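Local structure of protein (alpha-2u-globulin) (Rattus norvegicus, 2A2U) at residues I41-A44 with K50-E53; R48-I51 with G55-R58; F75-K78 with C83-L86. The protein probably binds and carries small hydrophobic molecules in the cavity of a lipocalin beta-barrel and forms a complex with a hyaline droplet inducer. All blocks are in the same frame, centred on the assembly; numbering follows the deposited sequence.

Interaction 1 of 3, residues I41-A44 with K50-E53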
loop_
_atom_site.group_PDB
_atom_site.type_symbol
_atom_site.label_atom_id
_atom_site.label_comp_id
_atom_site.label_asym_id
_atom_site.label_seq_id
_atom_site.Cartn_x
_atom_site.Cartn_y
_atom_site.Cartn_z
ATOM N N ILE A 41 -19.534 19.316 0.432
ATOM C CA ILE A 41 -20.759 20.094 0.488
ATOM C C ILE A 41 -22.011 19.224 0.655
ATOM O O ILE A 41 -22.770 19.406 1.607
ATOM C CB ILE A 41 -20.894 20.997 -0.763
ATOM C CG1 ILE A 41 -19.572 21.732 -1.042
ATOM C CG2 ILE A 41 -22.032 21.983 -0.581
ATOM C CD1 ILE A 41 -19.030 22.564 0.117
ATOM N N VAL A 42 -22.227 18.285 -0.263
ATOM C CA VAL A 42 -23.394 17.401 -0.211
ATOM C C VAL A 42 -23.002 15.979 -0.599
ATOM O O VAL A 42 -22.267 15.774 -1.564
ATOM C CB VAL A 42 -24.501 17.877 -1.191
ATOM C CG1 VAL A 42 -25.693 16.959 -1.132
ATOM C CG2 VAL A 42 -24.920 19.292 -0.870
ATOM N N VAL A 43 -23.454 15.006 0.188
ATOM C CA VAL A 43 -23.197 13.590 -0.082
ATOM C C VAL A 43 -24.552 12.910 -0.197
ATOM O O VAL A 43 -25.482 13.257 0.518
ATOM C CB VAL A 43 -22.385 12.893 1.046
ATOM C CG1 VAL A 43 -21.032 13.538 1.193
ATOM C CG2 VAL A 43 -23.131 12.951 2.356
ATOM N N ALA A 44 -24.668 11.938 -1.091
ATOM C CA ALA A 44 -25.931 11.252 -1.273
ATOM C C ALA A 44 -25.706 9.794 -1.607
ATOM O O ALA A 44 -24.883 9.468 -2.462
ATOM C CB ALA A 44 -26.713 11.912 -2.378
ATOM N N LYS A 50 -24.267 4.635 5.434
ATOM C CA LYS A 50 -22.899 4.990 5.060
ATOM C C LYS A 50 -22.570 6.477 5.117
ATOM O O LYS A 50 -21.442 6.850 5.435
ATOM C CB LYS A 50 -22.610 4.468 3.651
ATOM C CG LYS A 50 -22.712 2.965 3.506
ATOM C CD LYS A 50 -21.550 2.296 4.191
ATOM C CE LYS A 50 -21.647 0.791 4.101
ATOM N NZ LYS A 50 -20.442 0.130 4.676
ATOM N N ILE A 51 -23.537 7.317 4.757
ATOM C CA ILE A 51 -23.336 8.759 4.763
ATOM C C ILE A 51 -23.780 9.431 6.061
ATOM O O ILE A 51 -23.575 10.629 6.251
ATOM C CB ILE A 51 -24.032 9.437 3.566
ATOM C CG1 ILE A 51 -25.537 9.177 3.589
ATOM C CG2 ILE A 51 -23.439 8.937 2.272
ATOM C CD1 ILE A 51 -26.287 9.984 2.546
ATOM N N GLU A 52 -24.368 8.659 6.964
ATOM C CA GLU A 52 -24.824 9.205 8.239
ATOM C C GLU A 52 -23.695 9.226 9.247
ATOM O O GLU A 52 -22.582 8.805 8.938
ATOM C CB GLU A 52 -25.966 8.375 8.801
ATOM C CG GLU A 52 -27.301 8.675 8.176
ATOM C CD GLU A 52 -28.325 7.595 8.444
ATOM O OE1 GLU A 52 -28.114 6.768 9.356
ATOM O OE2 GLU A 52 -29.347 7.560 7.729
ATOM N N GLU A 53 -23.990 9.740 10.441
ATOM C CA GLU A 53 -23.027 9.822 11.539
ATOM C C GLU A 53 -22.344 8.461 11.675
ATOM O O GLU A 53 -23.004 7.417 11.594
ATOM C CB GLU A 53 -23.760 10.164 12.841
ATOM C CG GLU A 53 -22.885 10.222 14.091
ATOM C CD GLU A 53 -22.230 11.571 14.307
ATOM O OE1 GLU A 53 -22.611 12.555 13.649
ATOM O OE2 GLU A 53 -21.328 11.667 15.159
#
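Val43 and Ile51 make a small, buried, purely apolar contact in which a barrel strand is covered by the loop that follows it. The fold is the lipocalin barrel: strand 36-44 is its first strand, and 50-53 belongs to the long connection running on to strand 60-67, the large first loop that in lipocalins lies across the mouth of the barrel. No hydrogen bond joins the two segments, and only 132 Å² is buried between them, so the fit rests on a few aliphatic carbons. Val43 points toward the loop and Ile51 toward the strand, and the side chains pass one another flank to flank, each running toward the other's backbone. On Val43 the touching branch is CG2, the methyl flanked by both the amide and the carbonyl of its own residue, and it lies 3.8 Å from Ile51 CB. The same methyl is 4.0 Å from Ile51 CG2, so it meets the branch point of the isoleucine and not its tip. Ala44 points its CB away from the loop, packs on Cys157 of helix 147-158 and on Ile167, and offers the loop its backbone instead. Neighbouring strands add to the packing: Val43 also lies on Val137 and Ile168, and Ile51 on Leu135 and Ile168. Further back along the first strand, Ile41 and Val42 both face Leu138 in a classic beta bulge. The longer arm of Ile51 does the remaining work. With chi1 at 60° and the chain extended beyond CG1, it carries CD1 past the valine to rest 3.9 Å from Val43 O and 4.0 Å from Ala44 CA.

Interaction 2 of 3, residues R48-I51 with G55-R58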
loop_
_atom_site.group_PDB
_atom_site.type_symbol
_atom_site.label_atom_id
_atom_site.label_comp_id
_atom_site.label_asym_id
_atom_site.label_seq_id
_atom_site.Cartn_x
_atom_site.Cartn_y
_atom_site.Cartn_z
ATOM N N ARG A 48 -28.064 4.921 2.988
ATOM C CA ARG A 48 -27.972 6.019 3.941
ATOM C C ARG A 48 -27.095 5.824 5.170
ATOM O O ARG A 48 -26.513 6.784 5.673
ATOM C CB ARG A 48 -29.375 6.416 4.375
ATOM C CG ARG A 48 -29.597 7.903 4.434
ATOM C CD ARG A 48 -30.958 8.207 5.013
ATOM N NE ARG A 48 -31.245 9.635 4.981
ATOM C CZ ARG A 48 -30.706 10.530 5.804
ATOM N NH1 ARG A 48 -29.841 10.156 6.741
ATOM N NH2 ARG A 48 -31.028 11.809 5.688
ATOM N N GLU A 49 -27.015 4.593 5.661
ATOM C CA GLU A 49 -26.212 4.257 6.838
ATOM C C GLU A 49 -24.753 4.711 6.672
ATOM O O GLU A 49 -24.107 5.135 7.631
ATOM C CB GLU A 49 -26.276 2.742 7.061
ATOM C CG GLU A 49 -25.243 2.171 8.015
ATOM C CD GLU A 49 -25.052 0.677 7.825
ATOM O OE1 GLU A 49 -24.943 0.224 6.666
ATOM O OE2 GLU A 49 -24.993 -0.050 8.836
ATOM N N LYS A 50 -24.267 4.635 5.434
ATOM C CA LYS A 50 -22.899 4.990 5.060
ATOM C C LYS A 50 -22.570 6.477 5.117
ATOM O O LYS A 50 -21.442 6.850 5.435
ATOM C CB LYS A 50 -22.610 4.468 3.651
ATOM C CG LYS A 50 -22.712 2.965 3.506
ATOM C CD LYS A 50 -21.550 2.296 4.191
ATOM C CE LYS A 50 -21.647 0.791 4.101
ATOM N NZ LYS A 50 -20.442 0.130 4.676
ATOM N N ILE A 51 -23.537 7.317 4.757
ATOM C CA ILE A 51 -23.336 8.759 4.763
ATOM C C ILE A 51 -23.780 9.431 6.061
ATOM O O ILE A 51 -23.575 10.629 6.251
ATOM C CB ILE A 51 -24.032 9.437 3.566
ATOM C CG1 ILE A 51 -25.537 9.177 3.589
ATOM C CG2 ILE A 51 -23.439 8.937 2.272
ATOM C CD1 ILE A 51 -26.287 9.984 2.546
ATOM N N GLY A 55 -20.670 6.923 9.572
ATOM C CA GLY A 55 -20.635 6.201 8.312
ATOM C C GLY A 55 -19.271 6.384 7.672
ATOM O O GLY A 55 -18.716 7.481 7.702
ATOM N N SER A 56 -18.728 5.317 7.098
ATOM C CA SER A 56 -17.412 5.371 6.468
ATOM C C SER A 56 -17.341 6.324 5.284
ATOM O O SER A 56 -16.282 6.867 4.994
ATOM C CB SER A 56 -16.993 3.979 6.000
ATOM O OG SER A 56 -17.783 3.547 4.903
ATOM N N MET A 57 -18.458 6.503 4.586
ATOM C CA MET A 57 -18.480 7.378 3.424
ATOM C C MET A 57 -18.743 8.855 3.742
ATOM O O MET A 57 -18.633 9.715 2.860
ATOM C CB MET A 57 -19.464 6.851 2.378
ATOM C CG MET A 57 -19.131 5.462 1.842
ATOM S SD MET A 57 -17.461 5.309 1.176
ATOM C CE MET A 57 -17.190 3.508 1.445
ATOM N N ARG A 58 -19.098 9.155 4.991
ATOM C CA ARG A 58 -19.318 10.548 5.390
ATOM C C ARG A 58 -17.942 11.174 5.617
ATOM O O ARG A 58 -17.493 11.331 6.752
ATOM C CB ARG A 58 -20.151 10.646 6.675
ATOM C CG ARG A 58 -20.355 12.091 7.144
ATOM C CD ARG A 58 -21.054 12.186 8.485
ATOM N NE ARG A 58 -22.496 12.370 8.352
ATOM C CZ ARG A 58 -23.149 13.466 8.728
ATOM N NH1 ARG A 58 -22.490 14.488 9.268
ATOM N NH2 ARG A 58 -24.463 13.545 8.558
#
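Lys50 O points into the type I beta turn from Gly55 to Arg58, where it accepts a weak hydrogen bond from Met57 N (3.1 Å) and a CA-H...O contact from Gly55 CA, also at 3.1 Å. Gly55 can come this close because it has no side chain: a CB there would run into Lys50 O. Lys50 lays CB against Met57 CG at 4.0 Å, and its chain, bent at chi2, passes Ser56 OG before NZ reaches its salt bridge with Asp104. Both segments belong to the long first loop of the lipocalin barrel, between strands 36-44 and 60-67, so the loop is folding back on itself here. The second cross-link is the hydrogen bond from Arg58 NE to Ile51 O, 2.9 Å long with 147° at the hydrogen. The oxygen sits at the guanidinium edge, 22° out of its plane, and NE in turn approaches tilted from the carbonyl plane. Replacing Arg58 by a leucine would probably leave Ile51 O without this donor and free that part of the loop to shift. A bend at chi3 (-95°) turns NE back to this oxygen, while the aliphatic part of the same side chain stays close to it, Arg58 CB lying 3.5 Å from Ile51 O.

Interaction 3 of 3, residues F75-K78 with C83-L86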
loop_
_atom_site.group_PDB
_atom_site.type_symbol
_atom_site.label_atom_id
_atom_site.label_comp_id
_atom_site.label_asym_id
_atom_site.label_seq_id
_atom_site.Cartn_x
_atom_site.Cartn_y
_atom_site.Cartn_z
ATOM N N PHE A 75 -8.361 13.948 3.489
ATOM C CA PHE A 75 -9.657 14.289 4.062
ATOM C C PHE A 75 -9.741 13.904 5.529
ATOM O O PHE A 75 -8.871 13.210 6.041
ATOM C CB PHE A 75 -10.749 13.540 3.310
ATOM C CG PHE A 75 -10.637 12.053 3.433
ATOM C CD1 PHE A 75 -9.722 11.346 2.654
ATOM C CD2 PHE A 75 -11.405 11.355 4.359
ATOM C CE1 PHE A 75 -9.570 9.965 2.799
ATOM C CE2 PHE A 75 -11.260 9.967 4.513
ATOM C CZ PHE A 75 -10.339 9.274 3.730
ATOM N N ARG A 76 -10.809 14.339 6.191
ATOM C CA ARG A 76 -11.015 14.035 7.599
ATOM C C ARG A 76 -12.252 13.199 7.787
ATOM O O ARG A 76 -13.179 13.240 6.978
ATOM C CB ARG A 76 -11.141 15.302 8.435
ATOM C CG ARG A 76 -9.845 16.011 8.644
ATOM C CD ARG A 76 -9.791 16.655 10.002
ATOM N NE ARG A 76 -8.858 17.771 10.009
ATOM C CZ ARG A 76 -9.174 18.997 9.603
ATOM N NH1 ARG A 76 -10.405 19.264 9.167
ATOM N NH2 ARG A 76 -8.246 19.945 9.574
ATOM N N ILE A 77 -12.270 12.450 8.876
ATOM C CA ILE A 77 -13.402 11.604 9.174
ATOM C C ILE A 77 -13.541 11.498 10.683
ATOM O O ILE A 77 -12.552 11.379 11.395
ATOM C CB ILE A 77 -13.242 10.218 8.515
ATOM C CG1 ILE A 77 -14.506 9.398 8.710
ATOM C CG2 ILE A 77 -12.044 9.488 9.077
ATOM C CD1 ILE A 77 -14.583 8.216 7.799
ATOM N N LYS A 78 -14.770 11.612 11.169
ATOM C CA LYS A 78 -15.043 11.546 12.595
ATOM C C LYS A 78 -15.278 10.101 13.006
ATOM O O LYS A 78 -16.356 9.551 12.780
ATOM C CB LYS A 78 -16.279 12.374 12.906
ATOM C CG LYS A 78 -16.214 13.131 14.194
ATOM C CD LYS A 78 -17.477 13.948 14.333
ATOM C CE LYS A 78 -17.366 14.989 15.426
ATOM N NZ LYS A 78 -18.613 15.802 15.498
ATOM N N CYS A 83 -12.033 13.424 15.007
ATOM C CA CYS A 83 -11.659 13.712 13.640
ATOM C C CYS A 83 -10.271 13.206 13.291
ATOM O O CYS A 83 -9.266 13.793 13.686
ATOM C CB CYS A 83 -11.732 15.211 13.413
ATOM S SG CYS A 83 -13.451 15.829 13.547
ATOM N N ARG A 84 -10.235 12.101 12.557
ATOM C CA ARG A 84 -9.007 11.462 12.116
ATOM C C ARG A 84 -8.621 11.999 10.732
ATOM O O ARG A 84 -9.477 12.226 9.884
ATOM C CB ARG A 84 -9.214 9.937 12.116
ATOM C CG ARG A 84 -8.209 9.110 11.324
ATOM C CD ARG A 84 -7.695 7.910 12.129
ATOM N NE ARG A 84 -6.687 7.142 11.401
ATOM C CZ ARG A 84 -6.867 5.900 10.951
ATOM N NH1 ARG A 84 -8.022 5.271 11.151
ATOM N NH2 ARG A 84 -5.889 5.282 10.295
ATOM N N GLU A 85 -7.334 12.267 10.549
ATOM C CA GLU A 85 -6.783 12.781 9.294
ATOM C C GLU A 85 -6.266 11.614 8.443
ATOM O O GLU A 85 -5.414 10.845 8.887
ATOM C CB GLU A 85 -5.638 13.745 9.621
ATOM C CG GLU A 85 -5.009 14.452 8.443
ATOM C CD GLU A 85 -5.849 15.583 7.915
ATOM O OE1 GLU A 85 -5.738 16.716 8.422
ATOM O OE2 GLU A 85 -6.616 15.345 6.970
ATOM N N LEU A 86 -6.762 11.493 7.216
ATOM C CA LEU A 86 -6.357 10.405 6.324
ATOM C C LEU A 86 -5.936 10.896 4.945
ATOM O O LEU A 86 -6.087 12.064 4.629
ATOM C CB LEU A 86 -7.501 9.400 6.166
ATOM C CG LEU A 86 -8.002 8.690 7.423
ATOM C CD1 LEU A 86 -9.124 7.739 7.055
ATOM C CD2 LEU A 86 -6.855 7.937 8.069
#
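This is the turn end of the beta hairpin formed by strands 70-78 and 83-92, where Phe75 pairs with Leu86 and Ile77 with Arg84 in an antiparallel ladder. Four backbone bonds close it; the shortest is Arg84 N to Ile77 O at 2.7 Å, and the straightest, Leu86 N to Phe75 O, reaches 169° at the hydrogen. The face carrying Phe75, Ile77 and Leu86 is mostly apolar, with Arg84 at its edge in a salt bridge to Glu79. A chi1 of 63° at Phe75 swings its ring across to Leu86: Leu86 CB sits over one face, 3.7 Å from Phe75 CZ, in a CH-pi contact. Leu86 CD1 also meets Ile77 CG2 at 4.0 Å. The other face is more polar: Arg76 NE and Glu85 OE1 form a long salt bridge of 3.7 Å, with guanidinium and carboxylate planes 43° apart. Beside it, Cys83 SG lies 3.9 Å from Lys78 CG and is disulfide-bonded to Cys176, pinning the C-terminal tail to the hairpin. Arg76 bonds through its backbone to Phe60, linking the hairpin to strand 60-67, while Glu85 packs on Val66 of the second subunit.

Interactions 1 and 2 share Lys50 and Ile51 and hold the same loop from two directions: the side chain of Ile51 packs on the first strand in interaction 1, while its carbonyl is gripped within the loop in interaction 2. Interaction 1 is fully buried and apolar; interaction 2 is partly buried and relies on backbone carbonyls as acceptors. Interaction 3, also partly buried, is regular sheet, with one face mostly apolar and the other bearing an ion pair and a disulfide, and it reaches the subunit interface. It joins the same barrel sheet as interaction 1 without touching it. Interaction 2 bridges toward it, since Ser56 O and Arg58 O both pack on the side chain of Ile77.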